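Local coordinates for Non-structural protein 5 (Modoc virus, PDB 2WA2), which probably transfers methyl groups from S-adenosylmethionine to the N7 and ribose 2'-O positions of the viral RNA cap, at residues 18-21 with 22-26; 34-37 with 38-41. The protein carries 4 engineered substitutions. One frame throughout, in Å; residues are numbered along the deposited sequence.

Contact 1: 18-21 with 22-26; sequences GEIW and KRKLN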
ATOM      1  N   GLY A  18      18.382   0.077   2.506  1.00 15.07           N
ATOM      2  CA  GLY A  18      17.309  -0.804   2.027  1.00 14.50           C
ATOM      3  C   GLY A  18      17.848  -1.836   1.066  1.00 14.31           C
ATOM      4  O   GLY A  18      17.376  -2.994   1.035  1.00 13.79           O
ATOM      5  N   GLU A  19      18.860  -1.441   0.289  1.00 14.72           N
ATOM      6  CA  GLU A  19      19.468  -2.360  -0.653  1.00 17.16           C
ATOM      7  C   GLU A  19      20.237  -3.448   0.061  1.00 14.86           C
ATOM      8  O   GLU A  19      20.292  -4.574  -0.427  1.00 14.20           O
ATOM      9  CB  GLU A  19      20.409  -1.646  -1.633  1.00 17.46           C
ATOM     10  CG  GLU A  19      19.703  -1.045  -2.843  1.00 22.56           C
ATOM     11  CD  GLU A  19      20.598  -0.070  -3.615  1.00 23.14           C
ATOM     12  OE1 GLU A  19      21.857  -0.234  -3.597  1.00 31.97           O
ATOM     13  OE2 GLU A  19      20.035   0.873  -4.221  1.00 29.89           O
ATOM     14  N   ILE A  20      20.906  -3.081   1.157  1.00 13.45           N
ATOM     15  CA  ILE A  20      21.572  -4.069   2.022  1.00 12.31           C
ATOM     16  C   ILE A  20      20.555  -5.075   2.571  1.00 11.85           C
ATOM     17  O   ILE A  20      20.745  -6.303   2.451  1.00 11.18           O
ATOM     18  CB  ILE A  20      22.346  -3.398   3.176  1.00 11.80           C
ATOM     19  CG1 ILE A  20      23.535  -2.599   2.622  1.00 12.53           C
ATOM     20  CG2 ILE A  20      22.809  -4.462   4.211  1.00 11.85           C
ATOM     21  CD1 ILE A  20      24.190  -1.654   3.717  1.00 12.72           C
ATOM     22  N   TRP A  21      19.449  -4.545   3.118  1.00 10.72           N
ATOM     23  CA  TRP A  21      18.341  -5.366   3.611  1.00  9.48           C
ATOM     24  C   TRP A  21      17.877  -6.320   2.521  1.00 10.30           C
ATOM     25  O   TRP A  21      17.762  -7.530   2.771  1.00  8.72           O
ATOM     26  CB  TRP A  21      17.171  -4.505   4.133  1.00 10.39           C
ATOM     27  CG  TRP A  21      15.896  -5.328   4.319  1.00  9.73           C
ATOM     28  CD1 TRP A  21      15.565  -6.080   5.397  1.00 10.77           C
ATOM     29  CD2 TRP A  21      14.818  -5.472   3.369  1.00 11.00           C
ATOM     30  NE1 TRP A  21      14.324  -6.694   5.181  1.00 10.95           N
ATOM     31  CE2 TRP A  21      13.868  -6.354   3.940  1.00 10.68           C
ATOM     32  CE3 TRP A  21      14.573  -4.958   2.074  1.00 10.60           C
ATOM     33  CZ2 TRP A  21      12.675  -6.717   3.274  1.00 12.12           C
ATOM     34  CZ3 TRP A  21      13.393  -5.338   1.408  1.00 10.76           C
ATOM     35  CH2 TRP A  21      12.457  -6.201   2.019  1.00 11.69           C
ATOM     36  N   LYS A  22      17.682  -5.807   1.304  1.00  9.99           N
ATOM     37  CA  LYS A  22      17.187  -6.669   0.218  1.00 11.29           C
ATOM     38  C   LYS A  22      18.153  -7.827  -0.118  1.00 11.70           C
ATOM     39  O   LYS A  22      17.735  -8.975  -0.324  1.00 11.13           O
ATOM     40  CB  LYS A  22      16.928  -5.851  -1.034  1.00 10.77           C
ATOM     41  CG  LYS A  22      16.211  -6.627  -2.140  1.00 10.90           C
ATOM     42  CD  LYS A  22      14.730  -6.755  -1.792  1.00 15.64           C
ATOM     43  CE  LYS A  22      13.984  -7.416  -2.859  1.00 16.90           C
ATOM     44  NZ  LYS A  22      12.535  -7.544  -2.493  1.00 12.98           N
ATOM     45  N   ARG A  23      19.429  -7.495  -0.232  1.00 12.88           N
ATOM     46  CA  ARG A  23      20.445  -8.485  -0.623  1.00 14.72           C
ATOM     47  C   ARG A  23      20.594  -9.511   0.495  1.00 13.69           C
ATOM     48  O   ARG A  23      20.659 -10.719   0.247  1.00 14.17           O
ATOM     49  CB  ARG A  23      21.761  -7.791  -0.945  1.00 13.99           C
ATOM     50  CG  ARG A  23      21.743  -7.170  -2.354  1.00 16.15           C
ATOM     51  CD  ARG A  23      23.122  -6.637  -2.801  1.00 19.51           C
ATOM     52  NE  ARG A  23      23.059  -6.360  -4.239  1.00 32.42           N
ATOM     53  CZ  ARG A  23      23.895  -5.583  -4.938  1.00 36.63           C
ATOM     54  NH1 ARG A  23      24.910  -4.934  -4.352  1.00 37.31           N
ATOM     55  NH2 ARG A  23      23.696  -5.440  -6.249  1.00 37.74           N
ATOM     56  N   LYS A  24      20.555  -9.032   1.734  1.00 13.59           N
ATOM     57  CA  LYS A  24      20.581  -9.943   2.892  1.00 12.36           C
ATOM     58  C   LYS A  24      19.330 -10.822   2.961  1.00 11.96           C
ATOM     59  O   LYS A  24      19.415 -12.019   3.204  1.00 11.66           O
ATOM     60  CB  LYS A  24      20.769  -9.154   4.204  1.00 12.61           C
ATOM     61  CG  LYS A  24      22.182  -8.564   4.347  1.00 11.69           C
ATOM     62  CD  LYS A  24      22.396  -7.774   5.646  1.00 13.80           C
ATOM     63  CE  LYS A  24      22.364  -8.640   6.863  1.00 16.86           C
ATOM     64  NZ  LYS A  24      23.682  -9.188   7.137  1.00 17.84           N
ATOM     65  N   LEU A  25      18.174 -10.230   2.710  1.00 11.01           N
ATOM     66  CA  LEU A  25      16.938 -10.991   2.673  1.00 10.46           C
ATOM     67  C   LEU A  25      17.050 -12.133   1.679  1.00 11.62           C
ATOM     68  O   LEU A  25      16.668 -13.271   2.014  1.00 11.51           O
ATOM     69  CB  LEU A  25      15.739 -10.093   2.315  1.00 10.17           C
ATOM     70  CG  LEU A  25      14.358 -10.762   2.369  1.00  9.69           C
ATOM     71  CD1 LEU A  25      13.877 -11.123   3.777  1.00 13.29           C
ATOM     72  CD2 LEU A  25      13.339  -9.899   1.571  1.00  9.85           C
ATOM     73  N   ASN A  26      17.526 -11.822   0.462  1.00 10.80           N
ATOM     74  CA  ASN A  26      17.637 -12.799  -0.616  1.00 12.64           C
ATOM     75  C   ASN A  26      18.660 -13.906  -0.347  1.00 12.77           C
ATOM     76  O   ASN A  26      18.649 -14.948  -1.041  1.00 14.14           O
ATOM     77  CB  ASN A  26      17.979 -12.111  -1.933  1.00 11.83           C
ATOM     78  CG  ASN A  26      16.819 -11.310  -2.512  1.00 14.54           C
ATOM     79  OD1 ASN A  26      15.657 -11.457  -2.114  1.00 16.57           O
ATOM     80  ND2 ASN A  26      17.151 -10.416  -3.444  1.00 14.97           N
TER
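The indole of Trp21 lies alongside Leu25 one helical turn on, both side chains pointing the same way. With chi1 at 166°, Trp21 CG stands opposite its own backbone N, which lays the ring along the helix toward Lys22 and Leu25. Leu25 CB comes over one face of the indole, while Leu25 CD2 touches Trp21 CZ2 at 3.7 Å. Lys22 meets the same ring slantwise: its chain bends at chi2 (76°), bringing CD to 3.7 Å from Trp21 CZ3, and the ammonium continues beyond the ring to the carbonyl of Asn160 and a salt bridge with Glu166. Gly18 O sits at the indole edge, in its plane, and also accepts Lys22 N at 2.8 Å. Next to this, Ile20 and Lys24 run side by side, Ile20 CG2 resting 3.6 Å from Lys24 CD. Successive i to i+4 bonds, such as Leu25 N to Trp21 O (2.7 Å), hold these side chains in step. By analogy with related flavivirus NS5 domains, Lys22, Leu25 and Asn26, with Phe33, probably belong to the cap-binding site. Helix 14-27 presents Ile20, Trp21 and Lys24 to helix 239-254 and Leu25 to Phe33 and Tyr36 of helix 30-38, with His227 meeting Trp21 edge-to-face.

Contact 2: 34-37 with 38-41; sequences MAYR and RRFV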
ATOM      1  N   MET A  34      11.536 -17.990   6.656  1.00 17.51           N
ATOM      2  CA  MET A  34      10.257 -18.175   7.360  1.00 18.48           C
ATOM      3  C   MET A  34      10.316 -17.685   8.814  1.00 17.94           C
ATOM      4  O   MET A  34       9.380 -17.039   9.287  1.00 19.57           O
ATOM      5  CB  MET A  34       9.743 -19.628   7.231  1.00 19.57           C
ATOM      6  CG  MET A  34       9.268 -20.004   5.791  1.00 22.91           C
ATOM      7  SD  MET A  34       7.852 -18.991   5.265  1.00 33.23           S
ATOM      8  CE  MET A  34       8.064 -18.727   3.514  1.00 28.41           C
ATOM      9  N   ALA A  35      11.411 -17.982   9.511  1.00 17.54           N
ATOM     10  CA  ALA A  35      11.652 -17.491  10.871  1.00 17.63           C
ATOM     11  C   ALA A  35      11.821 -15.965  10.871  1.00 16.86           C
ATOM     12  O   ALA A  35      11.277 -15.279  11.722  1.00 17.99           O
ATOM     13  CB  ALA A  35      12.899 -18.141  11.454  1.00 17.87           C
ATOM     14  N   TYR A  36      12.593 -15.435   9.920  1.00 16.29           N
ATOM     15  CA  TYR A  36      12.873 -13.998   9.912  1.00 15.37           C
ATOM     16  C   TYR A  36      11.599 -13.156   9.717  1.00 16.20           C
ATOM     17  O   TYR A  36      11.388 -12.120  10.380  1.00 15.69           O
ATOM     18  CB  TYR A  36      13.894 -13.632   8.818  1.00 13.77           C
ATOM     19  CG  TYR A  36      13.997 -12.124   8.608  1.00 13.96           C
ATOM     20  CD1 TYR A  36      14.449 -11.309   9.619  1.00 12.27           C
ATOM     21  CD2 TYR A  36      13.647 -11.535   7.392  1.00 13.53           C
ATOM     22  CE1 TYR A  36      14.538  -9.938   9.449  1.00 13.07           C
ATOM     23  CE2 TYR A  36      13.743 -10.165   7.196  1.00 12.12           C
ATOM     24  CZ  TYR A  36      14.189  -9.373   8.238  1.00 11.52           C
ATOM     25  OH  TYR A  36      14.313  -8.028   8.120  1.00 10.89           O
ATOM     26  N   ARG A  37      10.757 -13.606   8.798  1.00 16.66           N
ATOM     27  CA  ARG A  37       9.677 -12.769   8.320  1.00 18.59           C
ATOM     28  C   ARG A  37       8.627 -12.436   9.372  1.00 19.27           C
ATOM     29  O   ARG A  37       8.005 -11.401   9.265  1.00 19.26           O
ATOM     30  CB  ARG A  37       9.037 -13.364   7.068  1.00 18.78           C
ATOM     31  CG  ARG A  37       8.032 -14.440   7.368  1.00 21.04           C
ATOM     32  CD  ARG A  37       7.918 -15.358   6.222  1.00 27.60           C
ATOM     33  NE  ARG A  37       6.818 -15.040   5.338  1.00 33.06           N
ATOM     34  CZ  ARG A  37       5.762 -15.829   5.164  1.00 36.26           C
ATOM     35  NH1 ARG A  37       5.645 -16.973   5.845  1.00 38.15           N
ATOM     36  NH2 ARG A  37       4.816 -15.477   4.315  1.00 36.16           N
ATOM     37  N   ARG A  38       8.433 -13.329  10.352  1.00 20.29           N
ATOM     38  CA  ARG A  38       7.473 -13.144  11.457  1.00 22.21           C
ATOM     39  C   ARG A  38       8.071 -12.597  12.757  1.00 22.53           C
ATOM     40  O   ARG A  38       7.328 -12.341  13.701  1.00 22.89           O
ATOM     41  CB  ARG A  38       6.777 -14.481  11.788  1.00 22.46           C
ATOM     42  CG  ARG A  38       7.770 -15.621  12.013  1.00 26.68           C
ATOM     43  CD  ARG A  38       7.353 -16.658  13.061  1.00 32.76           C
ATOM     44  NE  ARG A  38       8.568 -17.284  13.609  1.00 38.89           N
ATOM     45  CZ  ARG A  38       8.980 -18.530  13.346  1.00 41.95           C
ATOM     46  NH1 ARG A  38       8.253 -19.334  12.567  1.00 43.73           N
ATOM     47  NH2 ARG A  38      10.118 -18.989  13.877  1.00 42.24           N
ATOM     48  N   ARG A  39       9.390 -12.436  12.819  1.00 23.45           N
ATOM     49  CA  ARG A  39      10.077 -12.005  14.042  1.00 24.78           C
ATOM     50  C   ARG A  39       9.608 -10.625  14.514  1.00 24.61           C
ATOM     51  O   ARG A  39       9.823  -9.619  13.839  1.00 23.18           O
ATOM     52  CB  ARG A  39      11.597 -12.030  13.826  1.00 24.98           C
ATOM     53  CG  ARG A  39      12.443 -12.187  15.090  1.00 26.32           C
ATOM     54  CD  ARG A  39      13.927 -12.405  14.715  1.00 27.15           C
ATOM     55  NE  ARG A  39      14.161 -13.744  14.149  1.00 31.17           N
ATOM     56  CZ  ARG A  39      15.124 -14.052  13.273  1.00 32.20           C
ATOM     57  NH1 ARG A  39      15.973 -13.120  12.835  1.00 31.96           N
ATOM     58  NH2 ARG A  39      15.237 -15.304  12.821  1.00 31.03           N
ATOM     59  N   PHE A  40       8.952 -10.601  15.677  1.00 25.91           N
ATOM     60  CA  PHE A  40       8.390  -9.374  16.284  1.00 27.47           C
ATOM     61  C   PHE A  40       7.272  -8.692  15.486  1.00 28.13           C
ATOM     62  O   PHE A  40       6.994  -7.502  15.695  1.00 28.03           O
ATOM     63  CB  PHE A  40       9.472  -8.330  16.543  1.00 28.35           C
ATOM     64  CG  PHE A  40      10.477  -8.721  17.573  1.00 30.63           C
ATOM     65  CD1 PHE A  40      10.195  -8.568  18.928  1.00 34.25           C
ATOM     66  CD2 PHE A  40      11.726  -9.203  17.188  1.00 32.87           C
ATOM     67  CE1 PHE A  40      11.147  -8.906  19.896  1.00 34.86           C
ATOM     68  CE2 PHE A  40      12.689  -9.551  18.140  1.00 34.66           C
ATOM     69  CZ  PHE A  40      12.388  -9.407  19.499  1.00 33.74           C
ATOM     70  N   VAL A  41       6.646  -9.426  14.574  1.00 28.60           N
ATOM     71  CA  VAL A  41       5.588  -8.881  13.737  1.00 29.88           C
ATOM     72  C   VAL A  41       4.258  -9.039  14.492  1.00 31.98           C
ATOM     73  O   VAL A  41       3.991 -10.108  15.040  1.00 31.89           O
ATOM     74  CB  VAL A  41       5.573  -9.591  12.343  1.00 29.39           C
ATOM     75  CG1 VAL A  41       4.382  -9.160  11.485  1.00 28.50           C
ATOM     76  CG2 VAL A  41       6.886  -9.328  11.602  1.00 26.56           C
TER
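Arg39 folds back against Tyr36 as helix 30-38 gives way to the following loop, and backbone bonds fix the path of the chain. Arg39 N donates to Tyr36 O at 3.2 Å, from well above the carbonyl plane (62° out of it); the same oxygen also receives Asn224 ND2. A type II turn from Arg38 to Val41 follows, closed by Val41 N to Arg38 O at 3.1 Å, with Phe40 taking the positive phi of its third position.

The guanidinium groups supply the flat contacts. Tyr36 CA lies 3.9 Å above the plane of the Arg39 group, over its centre, while Arg39 NH1 reaches the edge of the phenol ring, 4.0 Å from Tyr36 CD1, the two planes 69° apart. This is an edge approach, not a cation-pi stack. Arg38, whose chi1 of 52° tucks CG between its backbone N and carbonyl carbon, turns a guanidinium face to Ala35 CA, 3.7 Å above the plane.

Van der Waals packing completes the contact. Ala35 CB touches both Arg38 NH2 (3.8 Å) and Arg39 NH2 (3.9 Å), and Val41 CG2 rests 3.3 Å from Arg37 O.

The faces of Arg38 and Arg39 therefore pack on the helix backbone at Ala35 and Tyr36, while a guanidinium bond from Arg39 NH1 to Arg253 O ties the loop to helix 239-254, where the phenol OH bonds to Leu250 O. Arg37 and Arg223, whose like charges lie close, probably make a locally positive patch. Arg37 sits where related flavivirus NS5 domains carry a lysine of the cap-binding site, so a role near the cap phosphates is possible.

From the N terminus the chain runs through contact 1, within helix 14-27, turns at a short connection and enters helix 30-38, whose end carries contact 2. The two are in series, neither nested nor crossed; contact 1 lies wholly within a helix, contact 2 joins a helix end to a turn, and neither closes a long loop. Their centres are 15 Å apart, yet they meet: Leu25 CD1 packs on Tyr36 CE2 at 3.6 Å, and Trp21 NE1 makes a weak hydrogen bond to Tyr36 OH. Both lean on helix 239-254, and contact 2 bonds to Asn224, which Trp21 of contact 1 reaches weakly, so the N-terminal helices and C-terminal helix join on one side of the Rossmann-like core.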